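Local coordinates for protein pectinesterase 1 (Solanum lycopersicum, PDB 1XG2) that hydrolyses the methyl esters of cell-wall pectin, releasing methanol, and may help prepare fruit cell walls for softening during ripening, at residues D132-H137 with S146-T151; Q178-A183 with L219-K224; T182-T187 with E225-V230. All coordinates share one frame; numbering follows the deposited sequence.

Interaction 1. Residues D132-H137 with S146-T151; sequences DTLYAH and SYVTGT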
# COMPACT_ATOMS: atom_id res chain seq x y z
N ASP A 132 -11.67 -2.71 4.80
CA ASP A 132 -10.48 -2.84 3.95
C ASP A 132 -10.74 -2.44 2.48
O ASP A 132 -10.21 -3.05 1.56
CB ASP A 132 -9.92 -4.27 3.97
CG ASP A 132 -9.18 -4.61 5.23
OD1 ASP A 132 -9.34 -3.90 6.24
OD2 ASP A 132 -8.40 -5.60 5.30
N THR A 133 -11.54 -1.41 2.27
CA THR A 133 -11.86 -0.96 0.91
C THR A 133 -10.65 -0.80 -0.01
O THR A 133 -10.66 -1.31 -1.12
CB THR A 133 -12.56 0.41 1.01
OG1 THR A 133 -13.83 0.25 1.64
CG2 THR A 133 -12.88 0.94 -0.38
N LEU A 134 -9.63 -0.08 0.47
CA LEU A 134 -8.49 0.33 -0.36
C LEU A 134 -7.19 -0.16 0.25
O LEU A 134 -6.74 0.35 1.29
CB LEU A 134 -8.47 1.85 -0.53
CG LEU A 134 -7.26 2.42 -1.27
CD1 LEU A 134 -7.21 1.85 -2.68
CD2 LEU A 134 -7.29 3.94 -1.32
N TYR A 135 -6.61 -1.15 -0.40
CA TYR A 135 -5.33 -1.73 -0.02
C TYR A 135 -4.22 -1.03 -0.80
O TYR A 135 -3.82 -1.49 -1.88
CB TYR A 135 -5.34 -3.24 -0.34
CG TYR A 135 -4.37 -4.12 0.42
CD1 TYR A 135 -3.33 -3.60 1.17
CD2 TYR A 135 -4.54 -5.50 0.40
CE1 TYR A 135 -2.47 -4.44 1.87
CE2 TYR A 135 -3.70 -6.34 1.09
CZ TYR A 135 -2.66 -5.82 1.82
OH TYR A 135 -1.84 -6.69 2.50
N ALA A 136 -3.77 0.10 -0.27
CA ALA A 136 -2.62 0.81 -0.79
C ALA A 136 -1.42 0.09 -0.21
O ALA A 136 -0.88 0.49 0.83
CB ALA A 136 -2.67 2.27 -0.37
N HIS A 137 -1.04 -0.98 -0.90
CA HIS A 137 -0.19 -2.05 -0.38
C HIS A 137 1.27 -1.62 -0.23
O HIS A 137 1.88 -1.78 0.83
CB HIS A 137 -0.30 -3.28 -1.30
CG HIS A 137 0.55 -4.43 -0.89
ND1 HIS A 137 1.92 -4.43 -1.04
CD2 HIS A 137 0.24 -5.62 -0.34
CE1 HIS A 137 2.41 -5.56 -0.56
NE2 HIS A 137 1.41 -6.31 -0.13
N SER A 146 -10.73 11.99 -5.74
CA SER A 146 -11.40 10.70 -5.71
C SER A 146 -12.29 10.58 -4.47
O SER A 146 -12.16 11.35 -3.52
CB SER A 146 -10.36 9.57 -5.76
OG SER A 146 -9.73 9.50 -7.04
N TYR A 147 -13.19 9.60 -4.51
CA TYR A 147 -14.07 9.29 -3.40
C TYR A 147 -13.66 7.89 -2.94
O TYR A 147 -13.59 6.98 -3.74
CB TYR A 147 -15.50 9.32 -3.94
CG TYR A 147 -16.62 9.13 -2.97
CD1 TYR A 147 -17.35 10.23 -2.48
CD2 TYR A 147 -17.04 7.85 -2.61
CE1 TYR A 147 -18.45 10.03 -1.62
CE2 TYR A 147 -18.13 7.64 -1.77
CZ TYR A 147 -18.83 8.73 -1.27
OH TYR A 147 -19.91 8.47 -0.41
N VAL A 148 -13.32 7.75 -1.66
CA VAL A 148 -13.04 6.45 -1.07
C VAL A 148 -13.98 6.30 0.11
O VAL A 148 -14.00 7.15 1.00
CB VAL A 148 -11.59 6.34 -0.58
CG1 VAL A 148 -11.30 4.94 -0.06
CG2 VAL A 148 -10.62 6.71 -1.70
N THR A 149 -14.77 5.23 0.11
CA THR A 149 -15.69 4.97 1.20
C THR A 149 -15.53 3.58 1.81
O THR A 149 -15.21 2.60 1.13
CB THR A 149 -17.14 5.26 0.75
OG1 THR A 149 -18.02 5.20 1.87
CG2 THR A 149 -17.67 4.20 -0.23
N GLY A 150 -15.73 3.50 3.12
CA GLY A 150 -15.65 2.24 3.82
C GLY A 150 -15.97 2.36 5.30
O GLY A 150 -16.49 3.38 5.75
N THR A 151 -15.62 1.33 6.06
CA THR A 151 -15.91 1.31 7.49
C THR A 151 -14.63 1.07 8.29
O THR A 151 -14.01 2.03 8.75
CB THR A 151 -16.93 0.21 7.80
OG1 THR A 151 -16.54 -1.01 7.16
CG2 THR A 151 -18.27 0.55 7.21
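The flat group at the centre of this contact is the carbonyl of T149, which receives the side chain of T133. T133 OG1 donates to T149 O at 2.8 Å. The hydroxyl sits 21° off the carbonyl plane, and the C=O...OG1 angle is 134°. Two aromatic rings of D132-H137 turn to other partners. The ring of Y135 stacks on F156, and the ring of H137 meets F80 steeply. H137 NE2 hydrogen-bonds T114 OG1 of the inhibitor chain.

T133 uses both branches. CG2 is anti to the backbone N and OG1 is anti to the carbonyl carbon (chi1 -66°). The methyl therefore also lies close to the accepting carbonyl, with CG2 3.2 Å from T149 O. It faces V148 too, at 4.3 Å from CG1. Next to it, L134 CB packs on V148 CG1 at 4.2 Å. G150 CA comes within 3.5 Å of T133 OG1. Every touching residue is buried. T149 turns its CB away from T133, and its hydroxyl bonds V169 O on the following coil.

Strands 134-136 and 147-150 belong to two different parallel sheets. T133 has helical backbone angles and marks the bend that leads into strand 134-136. Just before it comes D132, the predicted proton donor. Packing between two sheets across the interior, with a threonine hydroxyl tied to a backbone carbonyl, belongs to the parallel beta-helix of this protein's C-terminal pectinesterase part.

Interaction 2. Residues Q178-A183 with L219-K224; sequences QNMVTA and LGRPWK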
# COMPACT_ATOMS: atom_id res chain seq x y z
N GLN A 178 -16.53 -0.17 14.89
CA GLN A 178 -15.94 1.15 14.98
C GLN A 178 -15.17 1.43 13.69
O GLN A 178 -14.31 0.63 13.27
CB GLN A 178 -14.98 1.21 16.15
CG GLN A 178 -15.57 0.78 17.50
CD GLN A 178 -14.66 1.14 18.67
OE1 GLN A 178 -15.13 1.64 19.70
NE2 GLN A 178 -13.38 0.91 18.51
N ASN A 179 -15.48 2.54 13.04
CA ASN A 179 -14.85 2.90 11.77
C ASN A 179 -13.43 3.42 12.01
O ASN A 179 -13.18 4.13 12.98
CB ASN A 179 -15.65 3.95 11.02
CG ASN A 179 -16.98 3.43 10.52
OD1 ASN A 179 -17.14 2.24 10.32
ND2 ASN A 179 -17.94 4.34 10.30
N MET A 180 -12.53 3.05 11.11
CA MET A 180 -11.15 3.54 11.11
C MET A 180 -10.83 3.92 9.67
O MET A 180 -10.78 3.04 8.79
CB MET A 180 -10.17 2.46 11.56
CG MET A 180 -10.57 1.72 12.80
SD MET A 180 -10.19 2.68 14.25
CE MET A 180 -11.28 1.89 15.44
N VAL A 181 -10.60 5.20 9.43
CA VAL A 181 -10.25 5.69 8.09
C VAL A 181 -8.97 5.05 7.60
O VAL A 181 -8.91 4.59 6.46
CB VAL A 181 -10.09 7.22 8.04
CG1 VAL A 181 -9.71 7.70 6.63
CG2 VAL A 181 -11.39 7.90 8.49
N THR A 182 -7.96 4.99 8.47
CA THR A 182 -6.68 4.35 8.12
C THR A 182 -6.29 3.23 9.08
O THR A 182 -6.67 3.22 10.24
CB THR A 182 -5.51 5.35 8.06
OG1 THR A 182 -5.28 5.94 9.35
CG2 THR A 182 -5.83 6.51 7.14
N ALA A 183 -5.54 2.27 8.55
CA ALA A 183 -4.82 1.28 9.34
C ALA A 183 -3.47 1.11 8.65
O ALA A 183 -3.26 0.21 7.85
CB ALA A 183 -5.57 -0.03 9.39
N LEU A 219 -9.60 8.42 12.91
CA LEU A 219 -8.68 8.67 11.80
C LEU A 219 -7.80 7.47 11.48
O LEU A 219 -7.44 7.24 10.33
CB LEU A 219 -7.83 9.90 12.09
CG LEU A 219 -8.60 11.21 12.21
CD1 LEU A 219 -7.69 12.34 12.75
CD2 LEU A 219 -9.23 11.61 10.87
N GLY A 220 -7.43 6.71 12.51
CA GLY A 220 -6.67 5.50 12.31
C GLY A 220 -6.41 4.70 13.57
O GLY A 220 -6.69 5.15 14.68
N ARG A 221 -5.91 3.48 13.36
CA ARG A 221 -5.39 2.63 14.41
C ARG A 221 -4.13 1.93 13.88
O ARG A 221 -4.01 1.69 12.67
CB ARG A 221 -6.44 1.63 14.90
CG ARG A 221 -7.03 0.71 13.85
CD ARG A 221 -8.05 -0.27 14.42
NE ARG A 221 -8.48 -1.27 13.46
CZ ARG A 221 -9.05 -2.42 13.79
NH1 ARG A 221 -9.28 -2.74 15.07
NH2 ARG A 221 -9.38 -3.28 12.85
N PRO A 222 -3.17 1.67 14.77
CA PRO A 222 -1.86 1.12 14.36
C PRO A 222 -1.81 -0.37 14.12
O PRO A 222 -1.51 -1.16 15.01
CB PRO A 222 -0.94 1.55 15.51
CG PRO A 222 -1.86 1.60 16.72
CD PRO A 222 -3.20 2.02 16.20
N TRP A 223 -2.10 -0.76 12.88
CA TRP A 223 -2.06 -2.15 12.45
C TRP A 223 -0.68 -2.72 12.74
O TRP A 223 -0.55 -3.85 13.23
CB TRP A 223 -2.38 -2.24 10.95
CG TRP A 223 -2.35 -3.60 10.31
CD1 TRP A 223 -2.47 -4.81 10.93
CD2 TRP A 223 -2.20 -3.89 8.91
NE1 TRP A 223 -2.39 -5.82 10.01
CE2 TRP A 223 -2.23 -5.28 8.75
CE3 TRP A 223 -2.03 -3.09 7.77
CZ2 TRP A 223 -2.10 -5.91 7.51
CZ3 TRP A 223 -1.90 -3.71 6.54
CH2 TRP A 223 -1.94 -5.10 6.41
N LYS A 224 0.36 -1.91 12.47
CA LYS A 224 1.74 -2.35 12.70
C LYS A 224 2.48 -1.36 13.57
O LYS A 224 2.03 -0.24 13.80
CB LYS A 224 2.47 -2.59 11.38
CG LYS A 224 1.79 -3.63 10.49
CD LYS A 224 1.95 -5.04 11.07
CE LYS A 224 1.08 -6.05 10.37
NZ LYS A 224 1.77 -6.65 9.23
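T182 and G220 form a parallel beta bridge with their CA atoms 4.3 Å apart, and both chains turn a corner just before it, at V181 and L219. Two groups of T182 grip L219 O. The backbone N donates from 3.0 Å, well above the carbonyl plane. The hydroxyl OG1 donates from 2.7 Å and lies nearer that plane. OG1 stands between the backbone N and the carbonyl carbon (chi1 64°), which brings it within reach of L219 O and to 3.3 Å from G220 CA. One residue further on, R221 N donates to T182 O, and G220 CA makes a CH...O contact with the same oxygen.

M180 and R221 cross at about a right angle. The bent methionine lays CG and SD against R221 CD, each at 3.6 Å. The arginine chain is extended from CG to NE, and NE makes a salt bridge with D153, the predicted nucleophile. Further along, A183 CB touches W223 CB at 4.2 Å. A183 O lies at the edge of the indole, 3.5 Å from CE3. K224 CE covers part of one indole face, and K224 NZ pairs with D117 of the inhibitor chain.

R221 and W223 probably bind substrate, as in related enzymes. Neighbouring coils of the parallel beta-helix join here by a short bridge, consistent with placing these two residues in the pectin-binding cleft.

Interaction 3. Residues T182-T187 with E225-V230; sequences TAQGRT and EYSRTV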
# COMPACT_ATOMS: atom_id res chain seq x y z
N THR A 182 -7.96 4.99 8.47
CA THR A 182 -6.68 4.35 8.12
C THR A 182 -6.29 3.23 9.08
O THR A 182 -6.67 3.22 10.24
CB THR A 182 -5.51 5.35 8.06
OG1 THR A 182 -5.28 5.94 9.35
CG2 THR A 182 -5.83 6.51 7.14
N ALA A 183 -5.54 2.27 8.55
CA ALA A 183 -4.82 1.28 9.34
C ALA A 183 -3.47 1.11 8.65
O ALA A 183 -3.26 0.21 7.85
CB ALA A 183 -5.57 -0.03 9.39
N GLN A 184 -2.56 2.03 8.95
CA GLN A 184 -1.28 2.10 8.24
C GLN A 184 -0.35 1.03 8.83
O GLN A 184 -0.21 0.93 10.03
CB GLN A 184 -0.69 3.50 8.38
CG GLN A 184 0.22 3.91 7.22
CD GLN A 184 1.55 3.18 7.22
OE1 GLN A 184 2.11 2.88 6.15
NE2 GLN A 184 2.05 2.89 8.40
N GLY A 185 0.27 0.25 7.96
CA GLY A 185 0.98 -0.96 8.34
C GLY A 185 2.49 -0.94 8.16
O GLY A 185 3.06 -1.95 7.73
N ARG A 186 3.15 0.18 8.47
CA ARG A 186 4.61 0.23 8.46
C ARG A 186 5.17 -0.52 9.67
O ARG A 186 4.92 -0.17 10.81
CB ARG A 186 5.14 1.67 8.47
CG ARG A 186 6.67 1.74 8.34
CD ARG A 186 7.24 3.14 8.19
NE ARG A 186 7.27 3.83 9.48
CZ ARG A 186 8.17 4.74 9.85
NH1 ARG A 186 9.13 5.14 9.04
NH2 ARG A 186 8.09 5.27 11.07
N THR A 187 5.95 -1.56 9.37
CA THR A 187 6.45 -2.51 10.34
C THR A 187 7.82 -2.10 10.88
O THR A 187 8.21 -2.51 11.97
CB THR A 187 6.55 -3.88 9.64
OG1 THR A 187 5.22 -4.38 9.40
CG2 THR A 187 7.19 -4.93 10.50
N GLU A 225 3.65 -1.80 14.04
CA GLU A 225 4.32 -1.17 15.18
C GLU A 225 4.79 0.26 14.90
O GLU A 225 4.76 1.13 15.79
CB GLU A 225 5.51 -2.04 15.59
CG GLU A 225 6.07 -1.73 16.96
CD GLU A 225 7.27 -2.61 17.32
OE1 GLU A 225 7.87 -2.39 18.39
OE2 GLU A 225 7.61 -3.52 16.53
N TYR A 226 5.21 0.50 13.66
CA TYR A 226 5.64 1.82 13.22
C TYR A 226 4.66 2.50 12.26
O TYR A 226 5.06 3.24 11.36
CB TYR A 226 7.04 1.72 12.63
CG TYR A 226 8.05 1.39 13.70
CD1 TYR A 226 8.26 0.07 14.10
CD2 TYR A 226 8.73 2.39 14.37
CE1 TYR A 226 9.18 -0.23 15.13
CE2 TYR A 226 9.64 2.09 15.38
CZ TYR A 226 9.85 0.79 15.75
OH TYR A 226 10.75 0.50 16.76
N SER A 227 3.36 2.29 12.51
CA SER A 227 2.27 2.93 11.77
C SER A 227 2.56 4.42 11.65
O SER A 227 2.95 5.06 12.62
CB SER A 227 0.93 2.72 12.50
OG SER A 227 -0.18 3.04 11.69
N ARG A 228 2.41 4.96 10.45
CA ARG A 228 2.75 6.36 10.21
C ARG A 228 1.74 7.02 9.28
O ARG A 228 1.67 6.71 8.10
CB ARG A 228 4.15 6.48 9.63
CG ARG A 228 4.57 7.91 9.39
CD ARG A 228 6.05 8.14 9.44
NE ARG A 228 6.67 7.65 8.23
CZ ARG A 228 7.67 8.23 7.59
NH1 ARG A 228 8.23 9.33 8.07
NH2 ARG A 228 8.14 7.70 6.47
N THR A 229 0.98 7.95 9.85
CA THR A 229 -0.14 8.58 9.19
C THR A 229 -0.23 10.04 9.61
O THR A 229 -0.11 10.36 10.80
CB THR A 229 -1.43 7.85 9.57
OG1 THR A 229 -1.34 6.48 9.16
CG2 THR A 229 -2.63 8.41 8.82
N VAL A 230 -0.43 10.92 8.64
CA VAL A 230 -0.62 12.33 8.91
C VAL A 230 -1.81 12.84 8.13
O VAL A 230 -1.98 12.52 6.95
CB VAL A 230 0.61 13.16 8.57
CG1 VAL A 230 0.32 14.65 8.69
CG2 VAL A 230 1.75 12.78 9.47
O HOH W 1 -3.18 4.51 10.50
O HOH W 2 6.14 5.49 13.19
O HOH W 3 7.25 -4.30 13.98
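Hydrogen bonds tie Q184 and R186 to the loop at E225-S227. S227 OG donates to Q184 O at 2.7 Å, and Y259 OH is a second partner of this hydroxyl. R186 clasps Y226 twice. Its carbonyl O takes a weak bond from Y226 N. Its NE gives a nearly straight bond of 3.0 Å to Y226 O, with the oxygen in the guanidinium plane. The R186 chain bends at chi3 (78°), which turns NE toward that oxygen.

The charged contact is a stack. The guanidinium of R186 lies flat against that of R228, with centres 4.2 Å apart and planes at 14°. R228 NE stands over the centre of the R186 group. Like charges meet, but carbonyls bind both groups: Q191 O takes R186 NH1, and T193 O takes R228 NH2. The pair lies where strand 182-184 of one sheet of the parallel beta-helix gives way to a loop, beside strand 228-230 of another sheet, the two segments at 141°.

Van der Waals contacts set carbon against oxygen. T229 CG2 meets T182 OG1 tip to tip at 3.7 Å. Q184 CB passes T229 OG1 at 3.1 Å. T187 O lies 3.3 Å from Y226 CD1.

Water 1 joins T182 OG1, Q184 N and T229 OG1. Water 2 accepts from R186 NH2. Water 3 donates to T187 O and to E225 OE2 at 2.7 Å.

How the interactions relate
All three contacts reach the sheet that holds strands 134-136 and 179-184. Interactions 1 and 2 have centres about 12 Å apart. They meet where M180 N probably donates to T151 O (3.0 Å) and where Y135 OH lies 4.2 Å from W223 CH2. Interactions 2 and 3 share T182 and A183, and K224 CG packs 3.5 Å from G185 O. Interactions 1 and 3 do not touch. The predicted nucleophile D153 lies near the first two: its side chain is about 3 Å from that of R221 and about 8 Å from that of T133. Interaction 3 lies close to the probable substrate residues: the side chains of S227 and W223 are about 6 Å apart.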